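Local coordinates for CRISPR protein (Archaeoglobus fulgidus, PDB 4MJK), which probably serves as the Cas5 subunit of a type I-A CRISPR Cascade complex, the assembly that carries crRNA in archaeal antiviral defence, at residues 10-15 against 115-120; 19-24 against 200-205; 75-80 against 119-124; 196-201 against 225-230. All coordinates share one frame; numbering follows the deposited sequence.

Interaction 1. Residues 10-15 against 115-120; sequences FVWGFQ and KTILSS
An edge of the small three-stranded antiparallel sheet of this Cas5-family protein forms where F14 and T116 pair between strands 13-15 and 115-120. F14 N gives to T116 O at 2.9 Å, and T116 N returns the bond to F14 O. One step on, L118 N reaches W12 O at 3.0 Å, just ahead of the short strand. Between these bonds G13 faces I117 in a non-hydrogen-bonded pair; its backbone angles, and a CB that would run into T116 O, call for glycine. The W12 ring leaves with chi1 63°, CG between the backbone N and the carbonyl carbon, and its CH2 meets K115 CE at 3.6 Å as the two side chains cross at about a right angle. W12 NE1 is held by E154 O, while K115 NZ bonds V11 O of the second subunit. F14 lies alongside T116, its CE2 3.7 Å from T116 CB. Farther along strand 115-120, L118 CD1 sits over one face of the F10 ring, 3.8 Å from its centroid.

Interaction 2. Residues 19-24 against 200-205; sequences AGLSKT and VYLNPF
L202 meets T24 and L21 through its branched end, reaching from strand 196-202 to the loop before helix 33-46. Its CB stays clear of the loop; CG, set anti to the carbonyl carbon (chi1 -61°), lies 3.9 Å from T24 CG2. At the tip, L202 CD1 touches L21 CD1 at 3.8 Å, and L202 CD2 packs against T24 CG2 at 4.0 Å while also approaching L21 CD1. The two leucines cross at about a right angle, a purely apolar meeting near the surface. T24 keeps its methyl on L202 while its OG1 bonds I18 O, which ties the polar branch back into its own loop. Two residues earlier on the strand, V200 CG1 rests 3.5 Å from K23 O, and T24 CA makes a CH contact with V200 O. S25, just past the loop segment, bonds V200 through the backbone. The loop thus lies against strand 196-202, with L202 also touching T34 of helix 33-46 and V200 also touching A225 of the neighbouring strand 225-231.

Interaction 3. Residues 75-80 against 119-124; sequences NCTPLR and SSLNDE
N122 OD1 is gripped by N75 ND2 and by the backbone N of E124, which reach it from opposite faces of its carbonyl plane. From N75 ND2 to N122 OD1 the bond is 3.2 Å long and bent, 137° at the hydrogen, and the two amide planes stand 78° apart. From E124 N to N122 OD1 the distance is 3.0 Å, closing an Asx turn. N75 ND2 also bonds A125 O, and N75 OD1 takes K127 N. An alanine in place of N122 would probably leave N75 ND2 with one acceptor fewer and E124 N without its turn-closing partner. The backbone is tied more firmly: L121 N meets N75 O at 2.7 Å in a nearly straight bond. T77 and S119 exchange two bonds, both 2.9 Å, T77 N to S119 O and S119 N to T77 O. C76 CB rests 3.3 Å from S119 O. This is antiparallel beta pairing of strands 76-80 and 115-120, followed by an Asx turn that N75 holds through its side chain.

Interaction 4. Residues 196-201 against 225-230; sequences WEFEVY and AVLYRI
W196 opens an antiparallel strand pair, 196-201 against 225-230, within a small sheet of this Cas5-family chain, and W196 O takes R229 NH2 at 3.0 Å, nearly straight at the hydrogen. E197 O accepts twice, from I230 N and from R229 NE, on opposite faces of its plane; W196 O and E197 O both lie near the guanidinium plane. E197 N gives to I230 O. Bends at chi2 and chi3 (-59° and -61°) set R229 CD and NE over the F198 ring, on which the guanidinium lies flat, centres 3.6 Å apart, planes at 17°, a cation-pi stack with a CH contact from CD. An alanine for R229 would probably cost both carbonyls a donor and leave one face of F198 without its cover. E199 pairs with Y228 through two backbone bonds, and its CB packs 3.8 Å from I230 CD1. Its carboxylate binds the backbone of Y29 and Y30 as well as the hydroxyl of Y201. On the side of the sheet that bears F198 and R229, V200 CG2 touches L227 CD1 at 3.9 Å. Y201 and V226 exchange the last backbone bonds. The ring of Y201 turns its edge to the face of Y228 in an offset edge-to-face pair, centroids 5.6 Å apart, while W71 meets both rings and I69 O holds Y228 OH. At the end of the Y201 ring, OH lies 3.6 Å from I230 CG2.

How the interactions relate
The four contacts fall into two pairs, each built round a shared strand. Interactions 1 and 3, with centres about 8 Å apart, use opposite edges of strand 115-120, the middle of the sheet 13-15, 115-120, 76-80; both touch the second subunit. Interactions 2 and 4, about 10 Å apart, share V200 and Y201 of strand 196-202, which pairs with 225-231 and against which the loop 19-24 packs. The centres of interactions 1 and 4 are about 19 Å apart and the segments do not touch. Along the chain, residues 10-15 and 19-24 adjoin, yet their partners lie at 115-120 and 200-205, so one N-terminal region is tied to both small sheets.

Interaction 1. Residues 10-15 against 115-120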
loop_
_atom_site.group_PDB
_atom_site.type_symbol
_atom_site.label_atom_id
_atom_site.label_comp_id
_atom_site.label_asym_id
_atom_site.label_seq_id
_atom_site.Cartn_x
_atom_site.Cartn_y
_atom_site.Cartn_z
ATOM N N PHE A 10 -2.244 9.631 -3.660
ATOM C CA PHE A 10 -2.549 8.544 -2.722
ATOM C C PHE A 10 -1.284 8.222 -1.947
ATOM O O PHE A 10 -0.192 8.282 -2.502
ATOM C CB PHE A 10 -3.030 7.270 -3.469
ATOM C CG PHE A 10 -4.438 7.375 -4.018
ATOM C CD1 PHE A 10 -4.721 8.222 -5.080
ATOM C CD2 PHE A 10 -5.479 6.639 -3.456
ATOM C CE1 PHE A 10 -6.009 8.326 -5.576
ATOM C CE2 PHE A 10 -6.772 6.747 -3.939
ATOM C CZ PHE A 10 -7.039 7.593 -5.009
ATOM N N VAL A 11 -1.428 7.888 -0.672
ATOM C CA VAL A 11 -0.305 7.377 0.109
ATOM C C VAL A 11 0.179 6.036 -0.451
ATOM O O VAL A 11 1.383 5.857 -0.655
ATOM C CB VAL A 11 -0.678 7.238 1.613
ATOM C CG1 VAL A 11 0.461 6.582 2.431
ATOM C CG2 VAL A 11 -1.045 8.613 2.196
ATOM N N TRP A 12 -0.744 5.095 -0.703
ATOM C CA TRP A 12 -0.346 3.728 -1.116
ATOM C C TRP A 12 -1.295 3.036 -2.093
ATOM O O TRP A 12 -0.896 2.096 -2.778
ATOM C CB TRP A 12 -0.220 2.812 0.117
ATOM C CG TRP A 12 -1.531 2.637 0.836
ATOM C CD1 TRP A 12 -2.027 3.413 1.853
ATOM C CD2 TRP A 12 -2.538 1.654 0.560
ATOM N NE1 TRP A 12 -3.266 2.952 2.235
ATOM C CE2 TRP A 12 -3.601 1.877 1.456
ATOM C CE3 TRP A 12 -2.633 0.593 -0.347
ATOM C CZ2 TRP A 12 -4.761 1.084 1.460
ATOM C CZ3 TRP A 12 -3.783 -0.193 -0.338
ATOM C CH2 TRP A 12 -4.827 0.060 0.558
ATOM N N GLY A 13 -2.554 3.471 -2.140
ATOM C CA GLY A 13 -3.582 2.714 -2.844
ATOM C C GLY A 13 -4.911 2.859 -2.134
ATOM O O GLY A 13 -5.116 3.841 -1.433
ATOM N N PHE A 14 -5.800 1.878 -2.282
ATOM C CA PHE A 14 -7.129 1.994 -1.703
ATOM C C PHE A 14 -7.763 0.634 -1.484
ATOM O O PHE A 14 -7.322 -0.380 -2.043
ATOM C CB PHE A 14 -8.032 2.805 -2.633
ATOM C CG PHE A 14 -8.333 2.103 -3.923
ATOM C CD1 PHE A 14 -9.479 1.328 -4.054
ATOM C CD2 PHE A 14 -7.448 2.170 -4.985
ATOM C CE1 PHE A 14 -9.750 0.661 -5.235
ATOM C CE2 PHE A 14 -7.716 1.504 -6.173
ATOM C CZ PHE A 14 -8.868 0.748 -6.293
ATOM N N GLN A 15 -8.806 0.621 -0.659
ATOM C CA GLN A 15 -9.670 -0.533 -0.581
ATOM C C GLN A 15 -11.127 -0.102 -0.688
ATOM O O GLN A 15 -11.573 0.806 0.037
ATOM C CB GLN A 15 -9.433 -1.306 0.720
ATOM C CG GLN A 15 -10.384 -2.489 0.856
ATOM C CD GLN A 15 -9.992 -3.435 1.972
ATOM O OE1 GLN A 15 -9.354 -3.037 2.946
ATOM N NE2 GLN A 15 -10.363 -4.697 1.825
ATOM N N LYS A 115 -9.040 -4.429 -2.479
ATOM C CA LYS A 115 -7.830 -3.738 -2.041
ATOM C C LYS A 115 -6.771 -3.756 -3.128
ATOM O O LYS A 115 -6.439 -4.813 -3.668
ATOM C CB LYS A 115 -7.283 -4.335 -0.753
ATOM C CG LYS A 115 -6.070 -3.589 -0.188
ATOM C CD LYS A 115 -5.656 -4.186 1.150
ATOM C CE LYS A 115 -4.599 -3.332 1.845
ATOM N NZ LYS A 115 -4.295 -3.852 3.235
ATOM N N THR A 116 -6.238 -2.573 -3.426
ATOM C CA THR A 116 -5.390 -2.371 -4.594
ATOM C C THR A 116 -4.265 -1.407 -4.293
ATOM O O THR A 116 -4.494 -0.333 -3.727
ATOM C CB THR A 116 -6.240 -1.821 -5.763
ATOM O OG1 THR A 116 -7.194 -2.816 -6.134
ATOM C CG2 THR A 116 -5.382 -1.480 -6.978
ATOM N N ILE A 117 -3.042 -1.791 -4.653
ATOM C CA ILE A 117 -1.898 -0.905 -4.474
ATOM C C ILE A 117 -1.753 -0.030 -5.728
ATOM O O ILE A 117 -1.985 -0.490 -6.837
ATOM C CB ILE A 117 -0.601 -1.739 -4.209
ATOM C CG1 ILE A 117 -0.670 -2.375 -2.814
ATOM C CG2 ILE A 117 0.662 -0.885 -4.361
ATOM C CD1 ILE A 117 0.440 -3.366 -2.552
ATOM N N LEU A 118 -1.422 1.239 -5.559
ATOM C CA LEU A 118 -1.119 2.068 -6.728
ATOM C C LEU A 118 0.379 2.253 -6.776
ATOM O O LEU A 118 0.965 2.863 -5.883
ATOM C CB LEU A 118 -1.856 3.412 -6.670
ATOM C CG LEU A 118 -3.384 3.310 -6.792
ATOM C CD1 LEU A 118 -4.065 4.637 -6.440
ATOM C CD2 LEU A 118 -3.813 2.841 -8.211
ATOM N N SER A 119 1.005 1.659 -7.784
ATOM C CA SER A 119 2.462 1.694 -7.910
ATOM C C SER A 119 2.888 2.883 -8.768
ATOM O O SER A 119 2.549 2.968 -9.945
ATOM C CB SER A 119 2.985 0.417 -8.578
ATOM O OG SER A 119 2.463 -0.750 -7.974
ATOM N N SER A 120 3.644 3.791 -8.186
ATOM C CA SER A 120 4.133 4.926 -8.933
ATOM C C SER A 120 5.188 4.509 -9.958
ATOM O O SER A 120 6.015 3.620 -9.708
ATOM C CB SER A 120 4.707 5.973 -7.992
ATOM O OG SER A 120 5.140 7.099 -8.733
#

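Interaction 2. Residues 19-24 against 200-205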
loop_
_atom_site.group_PDB
_atom_site.type_symbol
_atom_site.label_atom_id
_atom_site.label_comp_id
_atom_site.label_asym_id
_atom_site.label_seq_id
_atom_site.Cartn_x
_atom_site.Cartn_y
_atom_site.Cartn_z
ATOM N N ALA A 19 -16.482 -4.293 -3.719
ATOM C CA ALA A 19 -16.062 -5.372 -4.600
ATOM C C ALA A 19 -16.809 -6.659 -4.229
ATOM O O ALA A 19 -16.967 -7.552 -5.052
ATOM C CB ALA A 19 -14.548 -5.583 -4.493
ATOM N N GLY A 20 -17.270 -6.748 -2.983
ATOM C CA GLY A 20 -17.973 -7.934 -2.518
ATOM C C GLY A 20 -19.395 -8.073 -3.036
ATOM O O GLY A 20 -20.002 -9.149 -2.931
ATOM N N LEU A 21 -19.942 -6.994 -3.594
ATOM C CA LEU A 21 -21.319 -7.027 -4.106
ATOM C C LEU A 21 -21.410 -7.842 -5.392
ATOM O O LEU A 21 -20.451 -7.927 -6.150
ATOM C CB LEU A 21 -21.851 -5.613 -4.347
ATOM C CG LEU A 21 -21.909 -4.659 -3.148
ATOM C CD1 LEU A 21 -22.314 -3.273 -3.622
ATOM C CD2 LEU A 21 -22.870 -5.164 -2.067
ATOM N N SER A 22 -22.581 -8.424 -5.644
ATOM C CA SER A 22 -22.803 -9.252 -6.828
ATOM C C SER A 22 -22.739 -8.472 -8.137
ATOM O O SER A 22 -22.389 -9.029 -9.175
ATOM C CB SER A 22 -24.168 -9.934 -6.737
ATOM O OG SER A 22 -25.160 -8.974 -6.390
ATOM N N LYS A 23 -23.103 -7.195 -8.097
ATOM C CA LYS A 23 -23.142 -6.380 -9.308
ATOM C C LYS A 23 -21.732 -6.085 -9.832
ATOM O O LYS A 23 -21.435 -6.273 -11.022
ATOM C CB LYS A 23 -23.861 -5.052 -9.044
ATOM C CG LYS A 23 -25.332 -5.186 -8.705
ATOM C CD LYS A 23 -26.047 -6.058 -9.724
ATOM C CE LYS A 23 -27.557 -6.076 -9.492
ATOM N NZ LYS A 23 -28.244 -7.001 -10.435
ATOM N N THR A 24 -20.870 -5.649 -8.919
ATOM C CA THR A 24 -19.552 -5.118 -9.251
ATOM C C THR A 24 -18.509 -6.167 -9.657
ATOM O O THR A 24 -18.637 -7.346 -9.333
ATOM C CB THR A 24 -18.984 -4.393 -8.025
ATOM O OG1 THR A 24 -18.854 -5.327 -6.939
ATOM C CG2 THR A 24 -19.897 -3.243 -7.596
ATOM N N VAL A 200 -16.598 -3.255 -13.900
ATOM C CA VAL A 200 -18.020 -3.011 -13.623
ATOM C C VAL A 200 -18.203 -2.392 -12.252
ATOM O O VAL A 200 -17.729 -2.948 -11.253
ATOM C CB VAL A 200 -18.864 -4.306 -13.702
ATOM C CG1 VAL A 200 -20.334 -4.000 -13.386
ATOM C CG2 VAL A 200 -18.710 -4.945 -15.085
ATOM N N TYR A 201 -18.892 -1.247 -12.212
ATOM C CA TYR A 201 -19.086 -0.475 -10.977
ATOM C C TYR A 201 -20.569 -0.306 -10.672
ATOM O O TYR A 201 -21.406 -0.482 -11.552
ATOM C CB TYR A 201 -18.519 0.942 -11.143
ATOM C CG TYR A 201 -17.040 1.032 -11.483
ATOM C CD1 TYR A 201 -16.617 1.569 -12.696
ATOM C CD2 TYR A 201 -16.072 0.592 -10.589
ATOM C CE1 TYR A 201 -15.271 1.657 -13.009
ATOM C CE2 TYR A 201 -14.722 0.672 -10.892
ATOM C CZ TYR A 201 -14.324 1.210 -12.106
ATOM O OH TYR A 201 -12.979 1.296 -12.425
ATOM N N LEU A 202 -20.891 0.077 -9.437
ATOM C CA LEU A 202 -22.200 0.658 -9.149
ATOM C C LEU A 202 -22.415 1.935 -9.981
ATOM O O LEU A 202 -21.512 2.775 -10.132
ATOM C CB LEU A 202 -22.367 0.939 -7.648
ATOM C CG LEU A 202 -22.293 -0.277 -6.710
ATOM C CD1 LEU A 202 -22.373 0.132 -5.239
ATOM C CD2 LEU A 202 -23.384 -1.304 -7.047
ATOM N N ASN A 203 -23.613 2.069 -10.539
ATOM C CA ASN A 203 -23.935 3.193 -11.409
ATOM C C ASN A 203 -23.987 4.499 -10.613
ATOM O O ASN A 203 -24.742 4.611 -9.649
ATOM C CB ASN A 203 -25.267 2.903 -12.124
ATOM C CG ASN A 203 -25.656 3.972 -13.123
ATOM O OD1 ASN A 203 -24.903 4.900 -13.394
ATOM N ND2 ASN A 203 -26.848 3.836 -13.688
ATOM N N PRO A 204 -23.161 5.493 -10.988
ATOM C CA PRO A 204 -23.180 6.718 -10.180
ATOM C C PRO A 204 -24.271 7.692 -10.628
ATOM O O PRO A 204 -24.500 8.697 -9.966
ATOM C CB PRO A 204 -21.804 7.325 -10.454
ATOM C CG PRO A 204 -21.512 6.919 -11.878
ATOM C CD PRO A 204 -22.116 5.529 -12.031
ATOM N N PHE A 205 -24.911 7.408 -11.754
ATOM C CA PHE A 205 -25.896 8.322 -12.317
ATOM C C PHE A 205 -27.262 8.040 -11.724
ATOM O O PHE A 205 -27.739 6.905 -11.749
ATOM C CB PHE A 205 -25.934 8.204 -13.836
ATOM C CG PHE A 205 -24.629 8.512 -14.485
ATOM C CD1 PHE A 205 -24.085 9.785 -14.402
ATOM C CD2 PHE A 205 -23.931 7.535 -15.161
ATOM C CE1 PHE A 205 -22.868 10.077 -14.983
ATOM C CE2 PHE A 205 -22.706 7.821 -15.740
ATOM C CZ PHE A 205 -22.182 9.096 -15.651
#

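Interaction 3. Residues 75-80 against 119-124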
loop_
_atom_site.group_PDB
_atom_site.type_symbol
_atom_site.label_atom_id
_atom_site.label_comp_id
_atom_site.label_asym_id
_atom_site.label_seq_id
_atom_site.Cartn_x
_atom_site.Cartn_y
_atom_site.Cartn_z
ATOM N N ASN A 75 0.616 9.014 -13.095
ATOM C CA ASN A 75 1.984 8.532 -12.926
ATOM C C ASN A 75 2.053 7.170 -12.251
ATOM O O ASN A 75 3.044 6.838 -11.611
ATOM C CB ASN A 75 2.777 9.523 -12.071
ATOM C CG ASN A 75 2.314 9.522 -10.633
ATOM O OD1 ASN A 75 1.200 9.083 -10.339
ATOM N ND2 ASN A 75 3.169 9.968 -9.725
ATOM N N CYS A 76 0.999 6.379 -12.371
ATOM C CA CYS A 76 0.952 5.145 -11.604
ATOM C C CYS A 76 0.185 4.055 -12.331
ATOM O O CYS A 76 -0.522 4.307 -13.320
ATOM C CB CYS A 76 0.360 5.392 -10.204
ATOM S SG CYS A 76 -1.382 5.923 -10.182
ATOM N N THR A 77 0.350 2.837 -11.835
ATOM C CA THR A 77 -0.311 1.679 -12.409
ATOM C C THR A 77 -0.851 0.841 -11.227
ATOM O O THR A 77 -0.155 0.635 -10.220
ATOM C CB THR A 77 0.681 0.881 -13.306
ATOM O OG1 THR A 77 -0.037 -0.014 -14.178
ATOM C CG2 THR A 77 1.633 0.087 -12.459
ATOM N N PRO A 78 -2.105 0.387 -11.319
ATOM C CA PRO A 78 -2.690 -0.348 -10.181
ATOM C C PRO A 78 -2.152 -1.764 -10.075
ATOM O O PRO A 78 -1.827 -2.398 -11.081
ATOM C CB PRO A 78 -4.185 -0.396 -10.512
ATOM C CG PRO A 78 -4.375 0.591 -11.690
ATOM C CD PRO A 78 -3.072 0.595 -12.408
ATOM N N LEU A 79 -2.053 -2.269 -8.855
ATOM C CA LEU A 79 -1.635 -3.649 -8.666
ATOM C C LEU A 79 -2.633 -4.247 -7.690
ATOM O O LEU A 79 -2.572 -3.977 -6.500
ATOM C CB LEU A 79 -0.201 -3.698 -8.105
ATOM C CG LEU A 79 0.374 -5.081 -7.808
ATOM C CD1 LEU A 79 0.553 -5.878 -9.092
ATOM C CD2 LEU A 79 1.715 -4.970 -7.045
ATOM N N ARG A 80 -3.589 -5.011 -8.206
ATOM C CA ARG A 80 -4.657 -5.536 -7.367
ATOM C C ARG A 80 -4.088 -6.632 -6.479
ATOM O O ARG A 80 -3.155 -7.332 -6.875
ATOM C CB ARG A 80 -5.788 -6.087 -8.230
ATOM C CG ARG A 80 -6.389 -5.057 -9.167
ATOM C CD ARG A 80 -7.299 -5.733 -10.173
ATOM N NE ARG A 80 -6.558 -6.678 -11.000
ATOM C CZ ARG A 80 -7.124 -7.625 -11.739
ATOM N NH1 ARG A 80 -8.450 -7.757 -11.752
ATOM N NH2 ARG A 80 -6.368 -8.449 -12.455
ATOM N N SER A 119 1.005 1.659 -7.784
ATOM C CA SER A 119 2.462 1.694 -7.910
ATOM C C SER A 119 2.888 2.883 -8.768
ATOM O O SER A 119 2.549 2.968 -9.945
ATOM C CB SER A 119 2.985 0.417 -8.578
ATOM O OG SER A 119 2.463 -0.750 -7.974
ATOM N N SER A 120 3.644 3.791 -8.186
ATOM C CA SER A 120 4.133 4.926 -8.933
ATOM C C SER A 120 5.188 4.509 -9.958
ATOM O O SER A 120 6.015 3.620 -9.708
ATOM C CB SER A 120 4.707 5.973 -7.992
ATOM O OG SER A 120 5.140 7.099 -8.733
ATOM N N LEU A 121 5.158 5.168 -11.110
ATOM C CA LEU A 121 6.134 4.936 -12.165
ATOM C C LEU A 121 7.289 5.937 -12.089
ATOM O O LEU A 121 8.221 5.876 -12.885
ATOM C CB LEU A 121 5.463 5.022 -13.540
ATOM C CG LEU A 121 4.381 3.961 -13.716
ATOM C CD1 LEU A 121 3.563 4.193 -14.987
ATOM C CD2 LEU A 121 4.998 2.561 -13.684
ATOM N N ASN A 122 7.220 6.864 -11.148
ATOM C CA ASN A 122 8.338 7.775 -10.926
ATOM C C ASN A 122 8.541 7.944 -9.426
ATOM O O ASN A 122 8.007 7.159 -8.644
ATOM C CB ASN A 122 8.130 9.117 -11.654
ATOM C CG ASN A 122 6.925 9.889 -11.139
ATOM O OD1 ASN A 122 6.303 9.510 -10.150
ATOM N ND2 ASN A 122 6.595 10.986 -11.814
ATOM N N ASP A 123 9.298 8.948 -8.999
ATOM C CA ASP A 123 9.596 9.048 -7.567
ATOM C C ASP A 123 8.525 9.792 -6.784
ATOM O O ASP A 123 8.673 10.018 -5.586
ATOM C CB ASP A 123 10.981 9.664 -7.304
ATOM C CG ASP A 123 12.078 8.612 -7.187
ATOM O OD1 ASP A 123 12.223 7.790 -8.116
ATOM O OD2 ASP A 123 12.797 8.601 -6.157
ATOM N N GLU A 124 7.439 10.167 -7.444
ATOM C CA GLU A 124 6.360 10.844 -6.725
ATOM C C GLU A 124 5.356 9.849 -6.174
ATOM O O GLU A 124 5.294 8.697 -6.610
ATOM C CB GLU A 124 5.616 11.800 -7.645
ATOM C CG GLU A 124 6.480 12.802 -8.360
ATOM C CD GLU A 124 5.632 13.788 -9.125
ATOM O OE1 GLU A 124 5.239 13.477 -10.275
ATOM O OE2 GLU A 124 5.334 14.864 -8.559
#

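Interaction 4. Residues 196-201 against 225-230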
loop_
_atom_site.group_PDB
_atom_site.type_symbol
_atom_site.label_atom_id
_atom_site.label_comp_id
_atom_site.label_asym_id
_atom_site.label_seq_id
_atom_site.Cartn_x
_atom_site.Cartn_y
_atom_site.Cartn_z
ATOM N N TRP A 196 -6.430 -0.474 -22.190
ATOM C CA TRP A 196 -7.780 -0.125 -21.812
ATOM C C TRP A 196 -8.485 -1.387 -21.309
ATOM O O TRP A 196 -8.829 -2.287 -22.088
ATOM C CB TRP A 196 -8.524 0.473 -22.996
ATOM C CG TRP A 196 -8.033 1.851 -23.305
ATOM C CD1 TRP A 196 -6.968 2.191 -24.112
ATOM C CD2 TRP A 196 -8.542 3.074 -22.771
ATOM N NE1 TRP A 196 -6.820 3.557 -24.134
ATOM C CE2 TRP A 196 -7.766 4.121 -23.314
ATOM C CE3 TRP A 196 -9.594 3.392 -21.897
ATOM C CZ2 TRP A 196 -8.008 5.461 -23.011
ATOM C CZ3 TRP A 196 -9.835 4.714 -21.603
ATOM C CH2 TRP A 196 -9.044 5.738 -22.158
ATOM N N GLU A 197 -8.695 -1.449 -20.005
ATOM C CA GLU A 197 -9.348 -2.591 -19.398
ATOM C C GLU A 197 -10.862 -2.361 -19.287
ATOM O O GLU A 197 -11.364 -1.336 -19.745
ATOM C CB GLU A 197 -8.727 -2.865 -18.029
ATOM C CG GLU A 197 -7.680 -3.963 -18.066
ATOM C CD GLU A 197 -8.302 -5.350 -18.031
ATOM O OE1 GLU A 197 -7.539 -6.336 -17.928
ATOM O OE2 GLU A 197 -9.553 -5.456 -18.102
ATOM N N PHE A 198 -11.565 -3.337 -18.713
ATOM C CA PHE A 198 -12.997 -3.271 -18.457
ATOM C C PHE A 198 -13.197 -3.397 -16.950
ATOM O O PHE A 198 -12.491 -4.163 -16.282
ATOM C CB PHE A 198 -13.740 -4.462 -19.093
ATOM C CG PHE A 198 -13.741 -4.473 -20.603
ATOM C CD1 PHE A 198 -14.858 -4.050 -21.309
ATOM C CD2 PHE A 198 -12.625 -4.905 -21.311
ATOM C CE1 PHE A 198 -14.868 -4.064 -22.694
ATOM C CE2 PHE A 198 -12.625 -4.922 -22.706
ATOM C CZ PHE A 198 -13.750 -4.505 -23.391
ATOM N N GLU A 199 -14.186 -2.698 -16.414
ATOM C CA GLU A 199 -14.464 -2.828 -14.996
ATOM C C GLU A 199 -15.926 -2.486 -14.752
ATOM O O GLU A 199 -16.449 -1.556 -15.357
ATOM C CB GLU A 199 -13.528 -1.907 -14.201
ATOM C CG GLU A 199 -13.593 -2.069 -12.686
ATOM C CD GLU A 199 -12.205 -1.946 -12.060
ATOM O OE1 GLU A 199 -11.461 -2.947 -12.079
ATOM O OE2 GLU A 199 -11.859 -0.837 -11.586
ATOM N N VAL A 200 -16.598 -3.255 -13.900
ATOM C CA VAL A 200 -18.020 -3.011 -13.623
ATOM C C VAL A 200 -18.203 -2.392 -12.252
ATOM O O VAL A 200 -17.729 -2.948 -11.253
ATOM C CB VAL A 200 -18.864 -4.306 -13.702
ATOM C CG1 VAL A 200 -20.334 -4.000 -13.386
ATOM C CG2 VAL A 200 -18.710 -4.945 -15.085
ATOM N N TYR A 201 -18.892 -1.247 -12.212
ATOM C CA TYR A 201 -19.086 -0.475 -10.977
ATOM C C TYR A 201 -20.569 -0.306 -10.672
ATOM O O TYR A 201 -21.406 -0.482 -11.552
ATOM C CB TYR A 201 -18.519 0.942 -11.143
ATOM C CG TYR A 201 -17.040 1.032 -11.483
ATOM C CD1 TYR A 201 -16.617 1.569 -12.696
ATOM C CD2 TYR A 201 -16.072 0.592 -10.589
ATOM C CE1 TYR A 201 -15.271 1.657 -13.009
ATOM C CE2 TYR A 201 -14.722 0.672 -10.892
ATOM C CZ TYR A 201 -14.324 1.210 -12.106
ATOM O OH TYR A 201 -12.979 1.296 -12.425
ATOM N N ALA A 225 -25.760 -1.303 -12.149
ATOM C CA ALA A 225 -24.337 -1.402 -12.476
ATOM C C ALA A 225 -24.026 -0.813 -13.854
ATOM O O ALA A 225 -24.876 -0.815 -14.736
ATOM C CB ALA A 225 -23.898 -2.841 -12.432
ATOM N N VAL A 226 -22.790 -0.350 -14.048
ATOM C CA VAL A 226 -22.375 0.211 -15.326
ATOM C C VAL A 226 -20.999 -0.349 -15.719
ATOM O O VAL A 226 -20.118 -0.502 -14.876
ATOM C CB VAL A 226 -22.310 1.763 -15.265
ATOM C CG1 VAL A 226 -21.359 2.221 -14.164
ATOM C CG2 VAL A 226 -21.873 2.336 -16.590
ATOM N N LEU A 227 -20.835 -0.665 -16.993
ATOM C CA LEU A 227 -19.564 -1.132 -17.522
ATOM C C LEU A 227 -18.727 0.066 -17.965
ATOM O O LEU A 227 -19.228 0.911 -18.700
ATOM C CB LEU A 227 -19.823 -2.052 -18.715
ATOM C CG LEU A 227 -18.568 -2.541 -19.446
ATOM C CD1 LEU A 227 -17.727 -3.434 -18.555
ATOM C CD2 LEU A 227 -18.943 -3.252 -20.746
ATOM N N TYR A 228 -17.472 0.149 -17.503
ATOM C CA TYR A 228 -16.559 1.225 -17.908
ATOM C C TYR A 228 -15.358 0.656 -18.631
ATOM O O TYR A 228 -14.909 -0.451 -18.314
ATOM C CB TYR A 228 -16.008 1.968 -16.678
ATOM C CG TYR A 228 -16.694 3.269 -16.336
ATOM C CD1 TYR A 228 -18.008 3.289 -15.929
ATOM C CD2 TYR A 228 -16.008 4.484 -16.419
ATOM C CE1 TYR A 228 -18.644 4.480 -15.603
ATOM C CE2 TYR A 228 -16.627 5.681 -16.086
ATOM C CZ TYR A 228 -17.950 5.671 -15.680
ATOM O OH TYR A 228 -18.586 6.861 -15.357
ATOM N N ARG A 229 -14.811 1.426 -19.567
ATOM C CA ARG A 229 -13.469 1.170 -20.062
ATOM C C ARG A 229 -12.558 2.079 -19.239
ATOM O O ARG A 229 -12.926 3.211 -18.950
ATOM C CB ARG A 229 -13.343 1.486 -21.554
ATOM C CG ARG A 229 -14.238 0.635 -22.441
ATOM C CD ARG A 229 -13.970 -0.871 -22.303
ATOM N NE ARG A 229 -12.614 -1.295 -22.670
ATOM C CZ ARG A 229 -12.260 -1.743 -23.877
ATOM N NH1 ARG A 229 -13.154 -1.807 -24.860
ATOM N NH2 ARG A 229 -11.014 -2.130 -24.108
ATOM N N ILE A 230 -11.404 1.561 -18.826
ATOM C CA ILE A 230 -10.509 2.295 -17.931
ATOM C C ILE A 230 -9.094 2.225 -18.473
ATOM O O ILE A 230 -8.649 1.162 -18.928
ATOM C CB ILE A 230 -10.525 1.713 -16.479
ATOM C CG1 ILE A 230 -10.305 0.197 -16.505
ATOM C CG2 ILE A 230 -11.867 2.025 -15.793
ATOM C CD1 ILE A 230 -10.107 -0.453 -15.136
#